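Local atomic coordinates of metallo-beta-lactamase (Serratia marcescens, PDB entry 6K4X), a protein that hydrolyses the beta-lactam ring of antibiotics, probably with the help of two zinc ions, as a metallo-beta-lactamase of subclass B3. Residues Val65-Ser70 with Glu133-Gly138; Ala90-Gly95 with Ala124-Val129; Gly198-Val203 with Ala248-Leu253. All blocks are in the same frame, centred on the assembly; numbering follows the deposited sequence.

Contact 1: Val65-Ser70 with Glu133-Gly138; sequences VKYILS and ELVKLG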
loop_
_atom_site.group_PDB
_atom_site.type_symbol
_atom_site.label_atom_id
_atom_site.label_comp_id
_atom_site.label_asym_id
_atom_site.label_seq_id
_atom_site.Cartn_x
_atom_site.Cartn_y
_atom_site.Cartn_z
ATOM N N VAL A 65 -14.612 9.343 -5.260
ATOM C CA VAL A 65 -13.383 9.020 -4.528
ATOM C C VAL A 65 -12.821 10.317 -3.941
ATOM O O VAL A 65 -12.459 11.236 -4.687
ATOM C CB VAL A 65 -12.347 8.361 -5.445
ATOM C CG1 VAL A 65 -11.060 8.086 -4.683
ATOM C CG2 VAL A 65 -12.876 7.087 -6.097
ATOM N N LYS A 66 -12.774 10.404 -2.614
ATOM C CA LYS A 66 -12.458 11.662 -1.949
ATOM C C LYS A 66 -11.019 11.736 -1.446
ATOM O O LYS A 66 -10.485 12.840 -1.332
ATOM C CB LYS A 66 -13.422 11.901 -0.788
ATOM C CG LYS A 66 -14.885 11.935 -1.201
ATOM C CD LYS A 66 -15.202 12.804 -2.391
ATOM C CE LYS A 66 -16.680 12.800 -2.724
ATOM N NZ LYS A 66 -16.992 13.590 -3.928
ATOM N N TYR A 67 -10.424 10.587 -1.146
ATOM C CA TYR A 67 -9.035 10.519 -0.686
ATOM C C TYR A 67 -8.339 9.399 -1.444
ATOM O O TYR A 67 -8.961 8.349 -1.707
ATOM C CB TYR A 67 -8.928 10.202 0.803
ATOM C CG TYR A 67 -9.383 11.309 1.712
ATOM C CD1 TYR A 67 -8.639 12.462 1.818
ATOM C CD2 TYR A 67 -10.535 11.213 2.469
ATOM C CE1 TYR A 67 -9.012 13.499 2.652
ATOM C CE2 TYR A 67 -10.935 12.253 3.307
ATOM C CZ TYR A 67 -10.170 13.399 3.393
ATOM O OH TYR A 67 -10.516 14.445 4.213
ATOM N N ILE A 68 -7.066 9.616 -1.768
ATOM C CA ILE A 68 -6.172 8.581 -2.248
ATOM C C ILE A 68 -5.058 8.480 -1.208
ATOM O O ILE A 68 -4.347 9.461 -0.964
ATOM C CB ILE A 68 -5.605 8.915 -3.637
ATOM C CG1 ILE A 68 -6.710 9.088 -4.672
ATOM C CG2 ILE A 68 -4.607 7.856 -4.065
ATOM C CD1 ILE A 68 -6.281 9.754 -5.965
ATOM N N LEU A 69 -4.888 7.301 -0.639
ATOM C CA LEU A 69 -3.896 7.045 0.382
ATOM C C LEU A 69 -2.689 6.386 -0.259
ATOM O O LEU A 69 -2.858 5.412 -0.982
ATOM C CB LEU A 69 -4.489 6.133 1.456
ATOM C CG LEU A 69 -5.835 6.572 2.021
ATOM C CD1 LEU A 69 -6.255 5.642 3.138
ATOM C CD2 LEU A 69 -5.817 8.010 2.476
ATOM N N SER A 70 -1.487 6.857 0.059
ATOM C CA SER A 70 -0.258 6.315 -0.503
ATOM C C SER A 70 0.449 5.461 0.541
ATOM O O SER A 70 0.709 5.933 1.663
ATOM C CB SER A 70 0.631 7.441 -0.958
ATOM O OG SER A 70 1.903 6.960 -1.401
ATOM N N GLU A 133 -2.812 8.648 12.936
ATOM C CA GLU A 133 -3.869 9.583 12.565
ATOM C C GLU A 133 -5.020 8.865 11.862
ATOM O O GLU A 133 -4.811 7.941 11.074
ATOM C CB GLU A 133 -3.279 10.655 11.660
ATOM C CG GLU A 133 -4.274 11.702 11.207
ATOM C CD GLU A 133 -3.626 12.856 10.475
ATOM O OE1 GLU A 133 -2.456 13.153 10.746
ATOM O OE2 GLU A 133 -4.284 13.435 9.599
ATOM N N LEU A 134 -6.246 9.301 12.157
ATOM C CA LEU A 134 -7.438 8.787 11.505
ATOM C C LEU A 134 -7.832 9.651 10.310
ATOM O O LEU A 134 -7.896 10.903 10.401
ATOM C CB LEU A 134 -8.590 8.799 12.514
ATOM C CG LEU A 134 -8.630 7.618 13.472
ATOM C CD1 LEU A 134 -9.828 7.734 14.400
ATOM C CD2 LEU A 134 -8.669 6.292 12.723
ATOM N N VAL A 135 -8.137 8.989 9.200
ATOM C CA VAL A 135 -8.713 9.589 8.013
ATOM C C VAL A 135 -10.183 9.188 7.988
ATOM O O VAL A 135 -10.490 7.994 7.981
ATOM C CB VAL A 135 -7.994 9.128 6.737
ATOM C CG1 VAL A 135 -8.633 9.714 5.484
ATOM C CG2 VAL A 135 -6.517 9.460 6.806
ATOM N N LYS A 136 -11.086 10.167 8.025
ATOM C CA LYS A 136 -12.500 9.852 8.079
ATOM C C LYS A 136 -13.204 10.406 6.846
ATOM O O LYS A 136 -12.895 11.488 6.327
ATOM C CB LYS A 136 -13.161 10.354 9.360
ATOM C CG LYS A 136 -12.964 11.825 9.665
ATOM C CD LYS A 136 -13.587 12.183 10.994
ATOM C CE LYS A 136 -13.312 13.611 11.404
ATOM N NZ LYS A 136 -13.739 14.570 10.362
ATOM N N LEU A 137 -14.158 9.624 6.358
ATOM C CA LEU A 137 -15.008 10.016 5.244
ATOM C C LEU A 137 -16.368 9.375 5.489
ATOM O O LEU A 137 -16.491 8.175 5.376
ATOM C CB LEU A 137 -14.400 9.496 3.939
ATOM C CG LEU A 137 -15.083 9.929 2.643
ATOM C CD1 LEU A 137 -14.525 9.134 1.474
ATOM C CD2 LEU A 137 -16.598 9.783 2.694
ATOM N N GLY A 138 -17.368 10.169 5.857
ATOM C CA GLY A 138 -18.647 9.587 6.205
ATOM C C GLY A 138 -18.447 8.504 7.258
ATOM O O GLY A 138 -17.836 8.755 8.298
#
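Y67 and V135 meet where two strands of different sheets face each other, 65-69 and 134-137, whose axes come no closer than 8.6 Å. Their directions are 159° apart, close to antiparallel, yet no backbone hydrogen bond joins them. This is sheet-on-sheet packing in the αβ/βα sandwich of the metallo-β-lactamase fold. Strand 65-69 is an inner strand of one sheet, bonded through its backbone to strands 37-40 and 91-95, whereas 134-137 is the outermost strand of the other. The contact therefore rests mainly on side chains.

The Y67 ring stands at the centre of it, with V135 and L137 covered to a similar extent. Its CG stands anti to its own carbonyl carbon (chi1 -70°), and the ring projects toward the facing strand. V135 lays CG1 over one face of that ring, 4.1 Å from the centroid and 20° off the ring normal, a CH-π contact displaced toward the CD2-CE2 rim. Other atoms reach the ring from different directions: the carbonyl O of K136 lies obliquely to it, 3.7 Å from Y67 CE2, while CB of L137 sits at its edge near the ring plane.

Deeper between the sheets, L69 points CD2 at the same methyl, V135 CG1, from 4.5 Å. L69 also packs on I38 and V40 of strand 37-40, on L93, and on V142 of the second sheet, so V135 joins a buried apolar layer. Toward the exposed end K66 turns its aliphatic part to L137 but sends its ammonium away, to the carbonyl O of S63. K66 and L137 cross at about a right angle, and in the L137 conformer given, one of two deposited, methyl CD1 lies 3.7 Å from CB of K66.

Contact 2: Ala90-Gly95 with Ala124-Val129; sequences ATVLAG and AKVRAV. With SO4 (sulfate ion), chain F.
T91 has CG2 anti to its backbone N and OG1 anti to its carbonyl carbon (chi1 -63°), which sets the methyl against R127 and the hydroxyl on the side of K125. T91 CG2 touches R127 CG at 3.7 Å, the two side chains crossing at about a right angle. The R127 chain is bent at chi2 (-75°), beyond which the guanidinium reaches back along its own strand.

The backbones form parallel β pairing between strand 91-95 and the sheet-edge strand 126-129, the two strands of a β-α-β unit whose helix is 99-104. V92 receives from R127 N at 2.8 Å and donates to K125 O; A94 donates to R127 O and receives from V129 N. CA-H···O contacts, such as V126 CA to V92 O, lie between these bonds. L93 and R127 project to one face of the sheet, where L93 CD2 packs on R127 CB at 3.8 Å and L93 CB meets V129 CG1. On the other face lie V92, V126, A94 and A128, with helix 99-104 covering A94, V126 and A128.

Near the start of both segments, one water accepts a hydrogen bond from K125 NZ and also bonds T91 OG1. R127 meets a sulfate through its edge: NH1 bonds O4 almost straight (2.8 Å, 176°) and NH2 bonds O1, while the backbone N of K125 bonds O3 at 2.9 Å. NH2 also reaches V126 O from above that carbonyl's plane. Three N-H groups thus grip one anion, probably from the crystallisation liquor, whose charge would be expected to offset that of the R127 guanidinium, K125 contributing its amide.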
loop_
_atom_site.group_PDB
_atom_site.type_symbol
_atom_site.label_atom_id
_atom_site.label_comp_id
_atom_site.label_asym_id
_atom_site.label_seq_id
_atom_site.Cartn_x
_atom_site.Cartn_y
_atom_site.Cartn_z
ATOM N N ALA A 90 -9.622 13.934 -5.792
ATOM C CA ALA A 90 -9.321 13.523 -4.429
ATOM C C ALA A 90 -8.104 14.271 -3.883
ATOM O O ALA A 90 -7.247 14.772 -4.613
ATOM C CB ALA A 90 -9.097 12.029 -4.395
ATOM N N THR A 91 -8.018 14.258 -2.563
ATOM C CA THR A 91 -6.822 14.666 -1.837
ATOM C C THR A 91 -5.950 13.441 -1.614
ATOM O O THR A 91 -6.468 12.367 -1.252
ATOM C CB THR A 91 -7.180 15.302 -0.501
ATOM O OG1 THR A 91 -7.926 16.483 -0.802
ATOM C CG2 THR A 91 -5.977 15.662 0.334
ATOM N N VAL A 92 -4.646 13.581 -1.841
ATOM C CA VAL A 92 -3.691 12.504 -1.658
ATOM C C VAL A 92 -3.054 12.635 -0.274
ATOM O O VAL A 92 -2.538 13.698 0.072
ATOM C CB VAL A 92 -2.615 12.576 -2.752
ATOM C CG1 VAL A 92 -1.575 11.492 -2.568
ATOM C CG2 VAL A 92 -3.244 12.503 -4.140
ATOM N N LEU A 93 -3.065 11.555 0.511
ATOM C CA LEU A 93 -2.517 11.573 1.852
ATOM C C LEU A 93 -1.338 10.617 1.935
ATOM O O LEU A 93 -1.396 9.502 1.424
ATOM C CB LEU A 93 -3.573 11.172 2.867
ATOM C CG LEU A 93 -4.802 12.063 2.911
ATOM C CD1 LEU A 93 -5.790 11.561 3.937
ATOM C CD2 LEU A 93 -4.466 13.505 3.193
ATOM N N ALA A 94 -0.277 11.042 2.625
ATOM C CA ALA A 94 0.950 10.287 2.686
ATOM C C ALA A 94 1.708 10.622 3.962
ATOM O O ALA A 94 1.519 11.685 4.589
ATOM C CB ALA A 94 1.805 10.573 1.481
ATOM N N GLY A 95 2.676 9.766 4.278
ATOM C CA GLY A 95 3.600 10.070 5.342
ATOM C C GLY A 95 4.388 11.324 5.028
ATOM O O GLY A 95 4.713 11.603 3.878
ATOM N N ALA A 124 -0.825 16.582 -7.722
ATOM C CA ALA A 124 -1.410 17.688 -6.993
ATOM C C ALA A 124 -2.058 17.211 -5.686
ATOM O O ALA A 124 -2.338 16.024 -5.504
ATOM C CB ALA A 124 -2.429 18.391 -7.861
ATOM N N LYS A 125 -2.304 18.163 -4.779
ATOM C CA LYS A 125 -3.157 17.986 -3.612
ATOM C C LYS A 125 -2.607 16.921 -2.653
ATOM O O LYS A 125 -3.373 16.153 -2.040
ATOM C CB LYS A 125 -4.592 17.618 -4.009
ATOM C CG LYS A 125 -5.346 18.662 -4.816
ATOM C CD LYS A 125 -6.816 18.706 -4.444
ATOM C CE LYS A 125 -7.022 19.530 -3.194
ATOM N NZ LYS A 125 -8.454 19.728 -2.893
ATOM N N VAL A 126 -1.303 16.922 -2.431
ATOM C CA VAL A 126 -0.702 15.984 -1.515
ATOM C C VAL A 126 -0.595 16.633 -0.132
ATOM O O VAL A 126 -0.150 17.776 0.010
ATOM C CB VAL A 126 0.678 15.520 -1.995
ATOM C CG1 VAL A 126 1.220 14.432 -1.101
ATOM C CG2 VAL A 126 0.624 15.060 -3.443
ATOM N N ARG A 127 -1.019 15.905 0.888
ATOM C CA ARG A 127 -0.978 16.362 2.270
ATOM C C ARG A 127 -0.397 15.271 3.164
ATOM O O ARG A 127 -0.553 14.094 2.881
ATOM C CB ARG A 127 -2.394 16.683 2.754
ATOM C CG ARG A 127 -3.215 17.558 1.820
ATOM C CD ARG A 127 -2.770 19.001 1.866
ATOM N NE ARG A 127 -3.547 19.858 0.952
ATOM C CZ ARG A 127 -3.152 20.263 -0.255
ATOM N NH1 ARG A 127 -3.944 21.025 -1.004
ATOM N NH2 ARG A 127 -1.948 19.950 -0.677
ATOM N N ALA A 128 0.233 15.666 4.266
ATOM C CA ALA A 128 0.830 14.736 5.209
ATOM C C ALA A 128 -0.187 14.266 6.250
ATOM O O ALA A 128 -1.034 15.024 6.717
ATOM C CB ALA A 128 1.994 15.389 5.922
ATOM N N VAL A 129 -0.008 13.021 6.689
ATOM C CA VAL A 129 -0.640 12.469 7.874
ATOM C C VAL A 129 0.442 11.950 8.823
ATOM O O VAL A 129 1.519 11.543 8.382
ATOM C CB VAL A 129 -1.609 11.330 7.533
ATOM C CG1 VAL A 129 -2.756 11.837 6.694
ATOM C CG2 VAL A 129 -0.925 10.155 6.869
HETATM S S SO4 F . -1.846 21.793 -4.073
HETATM O O1 SO4 F . -0.914 21.259 -3.099
HETATM O O2 SO4 F . -1.266 23.146 -4.372
HETATM O O3 SO4 F . -1.996 21.033 -5.353
HETATM O O4 SO4 F . -3.206 21.908 -3.553
HETATM O O HOH W 1 -9.858 16.986 -2.697
#

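Contact 3: Gly198-Val203 with Ala248-Leu253; sequences GSFEAV and AGRKRL. With SO4 (sulfate ion), chain G.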
loop_
_atom_site.group_PDB
_atom_site.type_symbol
_atom_site.label_atom_id
_atom_site.label_comp_id
_atom_site.label_asym_id
_atom_site.label_seq_id
_atom_site.Cartn_x
_atom_site.Cartn_y
_atom_site.Cartn_z
ATOM N N GLY A 198 11.880 -1.046 13.554
ATOM C CA GLY A 198 10.686 -0.545 14.216
ATOM C C GLY A 198 9.421 -0.906 13.444
ATOM O O GLY A 198 8.376 -1.182 14.032
ATOM N N SER A 199 9.502 -0.904 12.113
ATOM C CA SER A 199 8.361 -1.238 11.279
ATOM C C SER A 199 7.995 -2.723 11.371
ATOM O O SER A 199 6.810 -3.043 11.414
ATOM C CB SER A 199 8.596 -0.795 9.870
ATOM O OG SER A 199 8.650 0.606 9.843
ATOM N N PHE A 200 8.982 -3.608 11.391
ATOM C CA PHE A 200 8.657 -5.005 11.587
ATOM C C PHE A 200 7.889 -5.187 12.902
ATOM O O PHE A 200 6.895 -5.930 12.949
ATOM C CB PHE A 200 9.896 -5.900 11.619
ATOM C CG PHE A 200 10.898 -5.726 10.506
ATOM C CD1 PHE A 200 10.544 -5.405 9.202
ATOM C CD2 PHE A 200 12.242 -5.874 10.791
ATOM C CE1 PHE A 200 11.507 -5.229 8.220
ATOM C CE2 PHE A 200 13.204 -5.705 9.808
ATOM C CZ PHE A 200 12.839 -5.379 8.530
ATOM N N GLU A 201 8.345 -4.512 13.954
ATOM C CA GLU A 201 7.708 -4.628 15.267
ATOM C C GLU A 201 6.282 -4.066 15.213
ATOM O O GLU A 201 5.345 -4.681 15.752
ATOM C CB GLU A 201 8.543 -3.914 16.322
ATOM C CG GLU A 201 9.842 -4.628 16.647
ATOM C CD GLU A 201 10.456 -4.209 17.971
ATOM O OE1 GLU A 201 11.469 -4.815 18.375
ATOM O OE2 GLU A 201 9.919 -3.278 18.594
ATOM N N ALA A 202 6.099 -2.919 14.565
ATOM C CA ALA A 202 4.770 -2.335 14.511
ATOM C C ALA A 202 3.819 -3.260 13.744
ATOM O O ALA A 202 2.663 -3.476 14.141
ATOM C CB ALA A 202 4.819 -0.968 13.888
ATOM N N VAL A 203 4.266 -3.768 12.596
ATOM C CA VAL A 203 3.381 -4.535 11.743
ATOM C C VAL A 203 3.013 -5.873 12.399
ATOM O O VAL A 203 1.861 -6.313 12.320
ATOM C CB VAL A 203 3.979 -4.694 10.335
ATOM C CG1 VAL A 203 3.205 -5.689 9.498
ATOM C CG2 VAL A 203 4.023 -3.337 9.651
ATOM N N ALA A 248 9.117 -11.843 7.170
ATOM C CA ALA A 248 9.834 -11.903 5.897
ATOM C C ALA A 248 10.688 -10.644 5.712
ATOM O O ALA A 248 11.782 -10.703 5.148
ATOM C CB ALA A 248 8.874 -12.059 4.754
ATOM N N GLY A 249 10.168 -9.497 6.136
ATOM C CA GLY A 249 10.932 -8.258 6.115
ATOM C C GLY A 249 12.200 -8.381 6.954
ATOM O O GLY A 249 13.326 -8.068 6.510
ATOM N N ARG A 250 12.055 -8.900 8.175
ATOM C CA ARG A 250 13.173 -9.082 9.067
ATOM C C ARG A 250 14.206 -10.029 8.455
ATOM O O ARG A 250 15.402 -9.754 8.502
ATOM C CB ARG A 250 12.682 -9.552 10.438
ATOM C CG ARG A 250 13.792 -9.680 11.467
ATOM C CD ARG A 250 13.273 -10.016 12.854
ATOM N NE ARG A 250 12.506 -8.947 13.482
ATOM C CZ ARG A 250 11.208 -8.965 13.791
ATOM N NH1 ARG A 250 10.438 -10.003 13.488
ATOM N NH2 ARG A 250 10.691 -7.905 14.400
ATOM N N LYS A 251 13.742 -11.130 7.854
ATOM C CA LYS A 251 14.650 -12.084 7.247
ATOM C C LYS A 251 15.420 -11.448 6.085
ATOM O O LYS A 251 16.613 -11.680 5.895
ATOM C CB LYS A 251 13.885 -13.319 6.784
ATOM C CG LYS A 251 14.702 -14.289 5.930
ATOM C CD LYS A 251 14.007 -15.597 5.653
ATOM C CE LYS A 251 13.641 -16.391 6.889
ATOM N NZ LYS A 251 14.821 -16.641 7.734
ATOM N N ARG A 252 14.742 -10.642 5.274
ATOM C CA ARG A 252 15.405 -10.019 4.144
ATOM C C ARG A 252 16.483 -9.050 4.652
ATOM O O ARG A 252 17.585 -9.008 4.092
ATOM C CB ARG A 252 14.376 -9.295 3.277
ATOM C CG ARG A 252 14.954 -8.671 2.019
ATOM C CD ARG A 252 13.847 -8.197 1.093
ATOM N NE ARG A 252 14.400 -7.685 -0.151
ATOM C CZ ARG A 252 13.778 -7.629 -1.307
ATOM N NH1 ARG A 252 12.542 -8.071 -1.418
ATOM N NH2 ARG A 252 14.387 -7.058 -2.327
ATOM N N LEU A 253 16.180 -8.285 5.694
ATOM C CA LEU A 253 17.193 -7.390 6.236
ATOM C C LEU A 253 18.344 -8.172 6.871
ATOM O O LEU A 253 19.505 -7.819 6.651
ATOM C CB LEU A 253 16.579 -6.431 7.250
ATOM C CG LEU A 253 17.589 -5.509 7.947
ATOM C CD1 LEU A 253 18.288 -4.591 6.960
ATOM C CD2 LEU A 253 16.879 -4.680 9.011
HETATM S S SO4 G . 10.974 -10.926 0.171
HETATM O O1 SO4 G . 12.020 -11.356 1.074
HETATM O O2 SO4 G . 10.651 -9.500 0.306
HETATM O O3 SO4 G . 11.449 -11.179 -1.219
HETATM O O4 SO4 G . 9.764 -11.727 0.383
#
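The carbonyl O of G249 accepts the helix bond from L253 N (3.0 Å), and F200 of the other helix packs CZ against the same oxygen at 3.4 Å. Segments 198-203 and 248-253, on helices 190-205 and 241-260, run nearly antiparallel, 162° apart in direction, their axes approaching to 9.8 Å.

F200 is the side chain that fills the gap. Since G249 carries no side chain, the flat of the ring can lie directly on the helix backbone, with R250 N above the ring centre and R250 CA 3.5 Å from CE2. CB of R250 adds an off-centre CH-π contact, and at the ring's edge L253 brings CD2 to 3.9 Å from CE2.

Farther out, the R250 chain bends at chi3 (-68°) around the phenylalanine. Its guanidinium ends steeply inclined to the ring, the planes 79° apart, and presents its own face to F200 CB, which NH2 approaches to 3.5 Å. NH1 is engaged in a salt bridge with E204, one turn along from F200.

The buried core is thus an aromatic ring on helix backbone, without a hydrogen bond between the segments. A charged tie, the R250-E204 salt bridge, joins the two helices at the margin and would be expected to balance the arginine's charge beside the aromatic ring.

Overall arrangement
Contacts 1 and 2 are neighbours, their centres 9 Å apart, because strands 65-69 and 91-95 lie side by side in one mixed sheet; I68 exchanges probable backbone hydrogen bonds with T91 and L93. Along the chain contact 2 is nested within the loop closed by contact 1, and strand 126-129 is followed, after four residues, by 134-137, where the chain passes into the second sheet. Contact 3 comes later, joining two helices about 26 Å, centre to centre, from either of the others. The side chain of F200 is about 8 Å from that of H150, and that of A94 about 8 Å from that of H72, so a helix and a strand each approach zinc-binding side chains.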